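Local coordinates for putative TOXIN related protein (Parabacteroides distasonis ATCC 8503, PDB 3K0Y) that is of unknown function but has the NigD-like build, an N-terminal OB domain joined to a C-terminal beta sandwich, and is probably exported, at residues 50-55 / 84-89; 117-122 / 168-173. One frame throughout, in Å; residues are numbered along the deposited sequence.

Interaction 1: 50-55 / 84-89; sequences PNQRAL and ILTKSI
Arg53 and Ile84 meet where strand 52-55 runs antiparallel to strand 84-88, at 162° between their directions and 6.0 Å between their axes at closest approach. The two belong to the beta hairpin of strands 52-62 and 74-88, and 50-55 lies in the NigD-like N-terminal OB domain. Ile84 N donates to Arg53 O over 2.9 Å, from above the carbonyl plane. Toward Thr86 the backbones are farther apart, and side chains join them instead. Thr86 OG1 stands between the strands. It accepts from Arg53 N at 3.0 Å, in a nearly straight bond, and donates to Ile84 O at 2.8 Å. Its CG2 lies 3.1 Å from Asn51 O. Gln52 works from the other strand. Its CG is anti to the backbone N (chi1 171°), and the chain then bends at chi2. NE2 gives Arg53 O a second bond of 2.9 Å, in the carbonyl plane and on a lone pair, so that oxygen is gripped twice. A further bond from NE2 to Ile84 O is weak. The methyl CD1 of Ile84 packs against Leu55, at its backbone N and CB. The guanidinium of Arg53 turns away to Thr17, Asp31 and Asn121. Water 1 completes the join: it donates to Gln52 OE1 at 2.9 Å and accepts from Thr86 N at 3.0 Å.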
loop_
_atom_site.group_PDB
_atom_site.type_symbol
_atom_site.label_atom_id
_atom_site.label_comp_id
_atom_site.label_asym_id
_atom_site.label_seq_id
_atom_site.Cartn_x
_atom_site.Cartn_y
_atom_site.Cartn_z
ATOM N N PRO A 50 -6.448 -2.158 -13.249
ATOM C CA PRO A 50 -4.994 -1.988 -13.252
ATOM C C PRO A 50 -4.524 -1.389 -11.930
ATOM O O PRO A 50 -5.210 -0.560 -11.359
ATOM C CB PRO A 50 -4.765 -0.977 -14.401
ATOM C CG PRO A 50 -6.027 -0.142 -14.361
ATOM C CD PRO A 50 -7.121 -1.164 -14.116
ATOM N N ASN A 51 -3.391 -1.842 -11.432
ATOM C CA ASN A 51 -2.743 -1.208 -10.270
ATOM C C ASN A 51 -3.571 -1.196 -8.970
ATOM O O ASN A 51 -3.686 -0.186 -8.284
ATOM C CB ASN A 51 -2.310 0.190 -10.690
ATOM C CG ASN A 51 -1.540 0.168 -12.000
ATOM O OD1 ASN A 51 -2.019 0.669 -13.017
ATOM N ND2 ASN A 51 -0.388 -0.478 -11.996
ATOM N N GLN A 52 -4.167 -2.346 -8.663
ATOM C CA GLN A 52 -5.073 -2.494 -7.535
ATOM C C GLN A 52 -4.529 -3.657 -6.737
ATOM O O GLN A 52 -4.196 -4.689 -7.325
ATOM C CB GLN A 52 -6.470 -2.830 -8.061
ATOM C CG GLN A 52 -7.472 -3.209 -7.053
ATOM C CD GLN A 52 -7.862 -2.066 -6.151
ATOM O OE1 GLN A 52 -8.352 -1.063 -6.606
ATOM N NE2 GLN A 52 -7.687 -2.246 -4.854
ATOM N N ARG A 53 -4.411 -3.501 -5.428
ATOM C CA ARG A 53 -4.024 -4.646 -4.583
ATOM C C ARG A 53 -5.259 -5.211 -3.914
ATOM O O ARG A 53 -6.283 -4.516 -3.800
ATOM C CB ARG A 53 -3.016 -4.221 -3.537
ATOM C CG ARG A 53 -1.795 -3.553 -4.107
ATOM C CD ARG A 53 -0.524 -3.992 -3.342
ATOM N NE ARG A 53 0.010 -5.211 -3.931
ATOM C CZ ARG A 53 0.909 -5.998 -3.338
ATOM N NH1 ARG A 53 1.358 -5.713 -2.119
ATOM N NH2 ARG A 53 1.358 -7.044 -3.976
ATOM N N ALA A 54 -5.153 -6.446 -3.458
ATOM C CA ALA A 54 -6.263 -7.142 -2.825
ATOM C C ALA A 54 -5.725 -8.126 -1.793
ATOM O O ALA A 54 -4.602 -8.592 -1.909
ATOM C CB ALA A 54 -7.122 -7.877 -3.843
ATOM N N LEU A 55 -6.513 -8.359 -0.764
ATOM C CA LEU A 55 -6.305 -9.460 0.146
ATOM C C LEU A 55 -7.005 -10.687 -0.464
ATOM O O LEU A 55 -8.229 -10.679 -0.679
ATOM C CB LEU A 55 -6.881 -9.100 1.526
ATOM C CG LEU A 55 -6.516 -10.034 2.684
ATOM C CD1 LEU A 55 -5.010 -10.041 2.956
ATOM C CD2 LEU A 55 -7.337 -9.607 3.940
ATOM N N ILE A 84 -7.940 -3.902 -1.459
ATOM C CA ILE A 84 -7.296 -3.049 -0.497
ATOM C C ILE A 84 -7.277 -1.663 -1.166
ATOM O O ILE A 84 -6.939 -1.539 -2.341
ATOM C CB ILE A 84 -5.874 -3.557 -0.189
ATOM C CG1 ILE A 84 -5.944 -4.859 0.597
ATOM C CG2 ILE A 84 -5.053 -2.486 0.547
ATOM C CD1 ILE A 84 -4.601 -5.630 0.687
ATOM N N LEU A 85 -7.659 -0.629 -0.433
ATOM C CA LEU A 85 -7.546 0.726 -0.960
ATOM C C LEU A 85 -6.113 0.960 -1.530
ATOM O O LEU A 85 -5.128 0.864 -0.799
ATOM C CB LEU A 85 -7.853 1.756 0.130
ATOM C CG LEU A 85 -7.652 3.199 -0.270
ATOM C CD1 LEU A 85 -8.767 3.617 -1.424
ATOM C CD2 LEU A 85 -7.734 4.130 0.905
ATOM N N THR A 86 -6.026 1.249 -2.827
ATOM C CA THR A 86 -4.768 1.422 -3.546
ATOM C C THR A 86 -4.708 2.792 -4.216
ATOM O O THR A 86 -5.547 3.100 -5.029
ATOM C CB THR A 86 -4.581 0.272 -4.561
ATOM O OG1 THR A 86 -4.662 -0.979 -3.825
ATOM C CG2 THR A 86 -3.200 0.384 -5.251
ATOM N N LYS A 87 -3.717 3.608 -3.856
ATOM C CA LYS A 87 -3.640 4.965 -4.279
ATOM C C LYS A 87 -2.228 5.315 -4.729
ATOM O O LYS A 87 -1.261 4.649 -4.347
ATOM C CB LYS A 87 -4.042 5.879 -3.137
ATOM C CG LYS A 87 -5.506 5.718 -2.749
ATOM C CD LYS A 87 -5.862 6.545 -1.490
ATOM C CE LYS A 87 -6.032 7.932 -1.803
ATOM N NZ LYS A 87 -6.569 8.663 -0.658
ATOM N N SER A 88 -2.089 6.407 -5.461
ATOM C CA SER A 88 -0.769 6.872 -5.716
ATOM C C SER A 88 -0.444 7.944 -4.692
ATOM O O SER A 88 -1.300 8.296 -3.845
ATOM C CB SER A 88 -0.594 7.254 -7.169
ATOM O OG SER A 88 -1.472 8.239 -7.435
ATOM N N ILE A 89 0.835 8.303 -4.642
ATOM C CA ILE A 89 1.322 9.376 -3.769
ATOM C C ILE A 89 0.508 10.674 -4.090
ATOM O O ILE A 89 0.356 11.029 -5.255
ATOM C CB ILE A 89 2.848 9.576 -3.945
ATOM C CG1 ILE A 89 3.651 8.425 -3.296
ATOM C CG2 ILE A 89 3.328 10.929 -3.314
ATOM C CD1 ILE A 89 5.118 8.329 -3.714
HETATM O O HOH W 1 -8.513 0.839 -4.438
#

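Interaction 2: 117-122 / 168-173; sequences DGYLNI and RVAFNL
Leu120 and Phe171 exchange two backbone hydrogen bonds, Leu120 N to Phe171 O at 2.9 Å and Phe171 N to Leu120 O at 2.8 Å. Ile122 and Val169 are bonded likewise, so strands 119-122 and 168-172 form a regular antiparallel pair. Leu173 N adds a 2.9 Å bond to Gly118 O, set nearly along the C=O axis. Gly118 has a positive phi, which suits glycine. On one face, Ile122 CB touches Val169 CG1 at 3.7 Å, and Ile122 CD1 reaches the edge of the Phe171 ring at CE2, 4.0 Å away. Val169 CG2 covers one face of that ring, offset toward the rim. Leu173 CD1 sits 4.1 Å from Leu120 CB. Ile136, Leu138 and Phe152 of the other sheet pack on this side, as expected in a beta sandwich. Tyr119, Asn121, Ala170 and Asn172 line the opposite face. The Tyr119 ring crosses the Asn172 side chain with CE2 3.8 Å from CB, its plane 51° from the amide. Ser174 OG binds Asn172 OD1. Asn121 OD1 accepts a hydrogen bond from water 2, which also donates to Val169 O. Water 3 links Ile122 O to Arg168 NH1. The chemistry is thus two-sided: the face of Leu120, Ile122, Val169 and Phe171 is apolar and turned to the sandwich interior, while the other holds the buried Asn121 amide, with OD1 bound by water 2 and Arg53 NH1 and ND2 by Trp114 O.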
loop_
_atom_site.group_PDB
_atom_site.type_symbol
_atom_site.label_atom_id
_atom_site.label_comp_id
_atom_site.label_asym_id
_atom_site.label_seq_id
_atom_site.Cartn_x
_atom_site.Cartn_y
_atom_site.Cartn_z
ATOM N N ASP A 117 6.008 -5.588 -4.304
ATOM C CA ASP A 117 5.622 -5.387 -5.686
ATOM C C ASP A 117 5.514 -3.872 -6.041
ATOM O O ASP A 117 4.606 -3.478 -6.729
ATOM C CB ASP A 117 4.298 -6.135 -5.984
ATOM C CG ASP A 117 3.908 -6.076 -7.466
ATOM O OD1 ASP A 117 4.790 -6.331 -8.303
ATOM O OD2 ASP A 117 2.746 -5.743 -7.815
ATOM N N GLY A 118 6.456 -3.056 -5.572
ATOM C CA GLY A 118 6.516 -1.594 -5.898
ATOM C C GLY A 118 5.487 -0.738 -5.138
ATOM O O GLY A 118 5.321 0.474 -5.402
ATOM N N TYR A 119 4.820 -1.351 -4.161
ATOM C CA TYR A 119 3.895 -0.627 -3.311
ATOM C C TYR A 119 4.435 -0.541 -1.924
ATOM O O TYR A 119 5.132 -1.442 -1.468
ATOM C CB TYR A 119 2.552 -1.337 -3.237
ATOM C CG TYR A 119 1.841 -1.384 -4.551
ATOM C CD1 TYR A 119 2.129 -2.382 -5.458
ATOM C CD2 TYR A 119 0.866 -0.429 -4.883
ATOM C CE1 TYR A 119 1.484 -2.453 -6.676
ATOM C CE2 TYR A 119 0.228 -0.476 -6.104
ATOM C CZ TYR A 119 0.541 -1.496 -6.982
ATOM O OH TYR A 119 -0.072 -1.558 -8.161
ATOM N N LEU A 120 4.076 0.530 -1.236
ATOM C CA LEU A 120 4.172 0.571 0.201
ATOM C C LEU A 120 2.832 0.067 0.755
ATOM O O LEU A 120 1.806 0.689 0.532
ATOM C CB LEU A 120 4.451 1.985 0.689
ATOM C CG LEU A 120 4.552 2.169 2.195
ATOM C CD1 LEU A 120 5.869 1.497 2.727
ATOM C CD2 LEU A 120 4.434 3.601 2.684
ATOM N N ASN A 121 2.893 -0.983 1.552
ATOM C CA ASN A 121 1.769 -1.638 2.135
ATOM C C ASN A 121 1.705 -1.339 3.620
ATOM O O ASN A 121 2.719 -1.399 4.303
ATOM C CB ASN A 121 1.893 -3.130 1.931
ATOM C CG ASN A 121 1.910 -3.517 0.480
ATOM O OD1 ASN A 121 0.863 -3.619 -0.144
ATOM N ND2 ASN A 121 3.105 -3.737 -0.080
ATOM N N ILE A 122 0.522 -1.003 4.099
ATOM C CA ILE A 122 0.327 -0.668 5.450
ATOM C C ILE A 122 -0.898 -1.354 6.009
ATOM O O ILE A 122 -1.919 -1.420 5.349
ATOM C CB ILE A 122 0.177 0.855 5.659
ATOM C CG1 ILE A 122 1.376 1.607 5.122
ATOM C CG2 ILE A 122 0.038 1.141 7.154
ATOM C CD1 ILE A 122 1.277 3.161 5.212
ATOM N N ARG A 168 -6.311 -1.416 5.896
ATOM C CA ARG A 168 -5.248 -1.705 4.984
ATOM C C ARG A 168 -5.219 -0.712 3.821
ATOM O O ARG A 168 -6.249 -0.223 3.349
ATOM C CB ARG A 168 -5.386 -3.101 4.452
ATOM C CG ARG A 168 -5.147 -4.200 5.456
ATOM C CD ARG A 168 -5.316 -5.525 4.757
ATOM N NE ARG A 168 -4.957 -6.660 5.586
ATOM C CZ ARG A 168 -3.745 -7.113 5.802
ATOM N NH1 ARG A 168 -2.647 -6.575 5.264
ATOM N NH2 ARG A 168 -3.629 -8.159 6.578
ATOM N N VAL A 169 -4.026 -0.392 3.376
ATOM C CA VAL A 169 -3.828 0.468 2.223
ATOM C C VAL A 169 -2.541 0.041 1.501
ATOM O O VAL A 169 -1.605 -0.532 2.104
ATOM C CB VAL A 169 -3.796 1.965 2.684
ATOM C CG1 VAL A 169 -2.554 2.233 3.634
ATOM C CG2 VAL A 169 -3.822 2.909 1.498
ATOM N N ALA A 170 -2.460 0.368 0.223
ATOM C CA ALA A 170 -1.268 0.203 -0.595
ATOM C C ALA A 170 -1.068 1.459 -1.409
ATOM O O ALA A 170 -2.041 1.984 -1.970
ATOM C CB ALA A 170 -1.438 -0.996 -1.525
ATOM N N PHE A 171 0.171 1.969 -1.411
ATOM C CA PHE A 171 0.543 3.158 -2.192
ATOM C C PHE A 171 1.545 2.798 -3.304
ATOM O O PHE A 171 2.589 2.177 -3.064
ATOM C CB PHE A 171 1.146 4.238 -1.279
ATOM C CG PHE A 171 0.188 4.750 -0.233
ATOM C CD1 PHE A 171 -0.831 5.638 -0.569
ATOM C CD2 PHE A 171 0.329 4.399 1.104
ATOM C CE1 PHE A 171 -1.690 6.125 0.395
ATOM C CE2 PHE A 171 -0.537 4.931 2.077
ATOM C CZ PHE A 171 -1.531 5.757 1.739
ATOM N N ASN A 172 1.208 3.174 -4.531
ATOM C CA ASN A 172 2.042 2.886 -5.672
ATOM C C ASN A 172 3.252 3.805 -5.578
ATOM O O ASN A 172 3.115 5.029 -5.525
ATOM C CB ASN A 172 1.227 3.107 -6.957
ATOM C CG ASN A 172 1.903 2.589 -8.196
ATOM O OD1 ASN A 172 3.120 2.670 -8.323
ATOM N ND2 ASN A 172 1.110 2.148 -9.171
ATOM N N LEU A 173 4.445 3.221 -5.542
ATOM C CA LEU A 173 5.681 4.017 -5.420
ATOM C C LEU A 173 6.347 4.340 -6.737
ATOM O O LEU A 173 7.465 4.849 -6.761
ATOM C CB LEU A 173 6.702 3.301 -4.532
ATOM C CG LEU A 173 6.216 3.037 -3.116
ATOM C CD1 LEU A 173 7.254 2.262 -2.290
ATOM C CD2 LEU A 173 5.850 4.326 -2.449
HETATM O O HOH W 2 -1.489 -3.299 1.434
HETATM O O HOH W 3 -2.123 -4.112 4.063
#

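Interactions 1 and 2 are neighbours in one sheet, with centres about 7 Å apart. Strand 74-88 is common ground: it pairs with 52-62 in interaction 1 and runs parallel to 163-172 of interaction 2. Leu85 O lies 2.9 Å from Ala170 N, and Lys87 O is 2.9 Å from Asn172 N, both probable hydrogen bonds. This sheet probably joins the OB and sandwich regions. Side chains add to this. Arg53 and Asn121 bridge the two contacts, and Asn51 CA packs 3.4 Å from Tyr119 OH. No active site is known. A nonaethylene glycol, probably from crystallisation, lies about 4 Å from the Leu55 side chain and about 3 Å from that of Arg168, which hydrogen-bonds it through NH2.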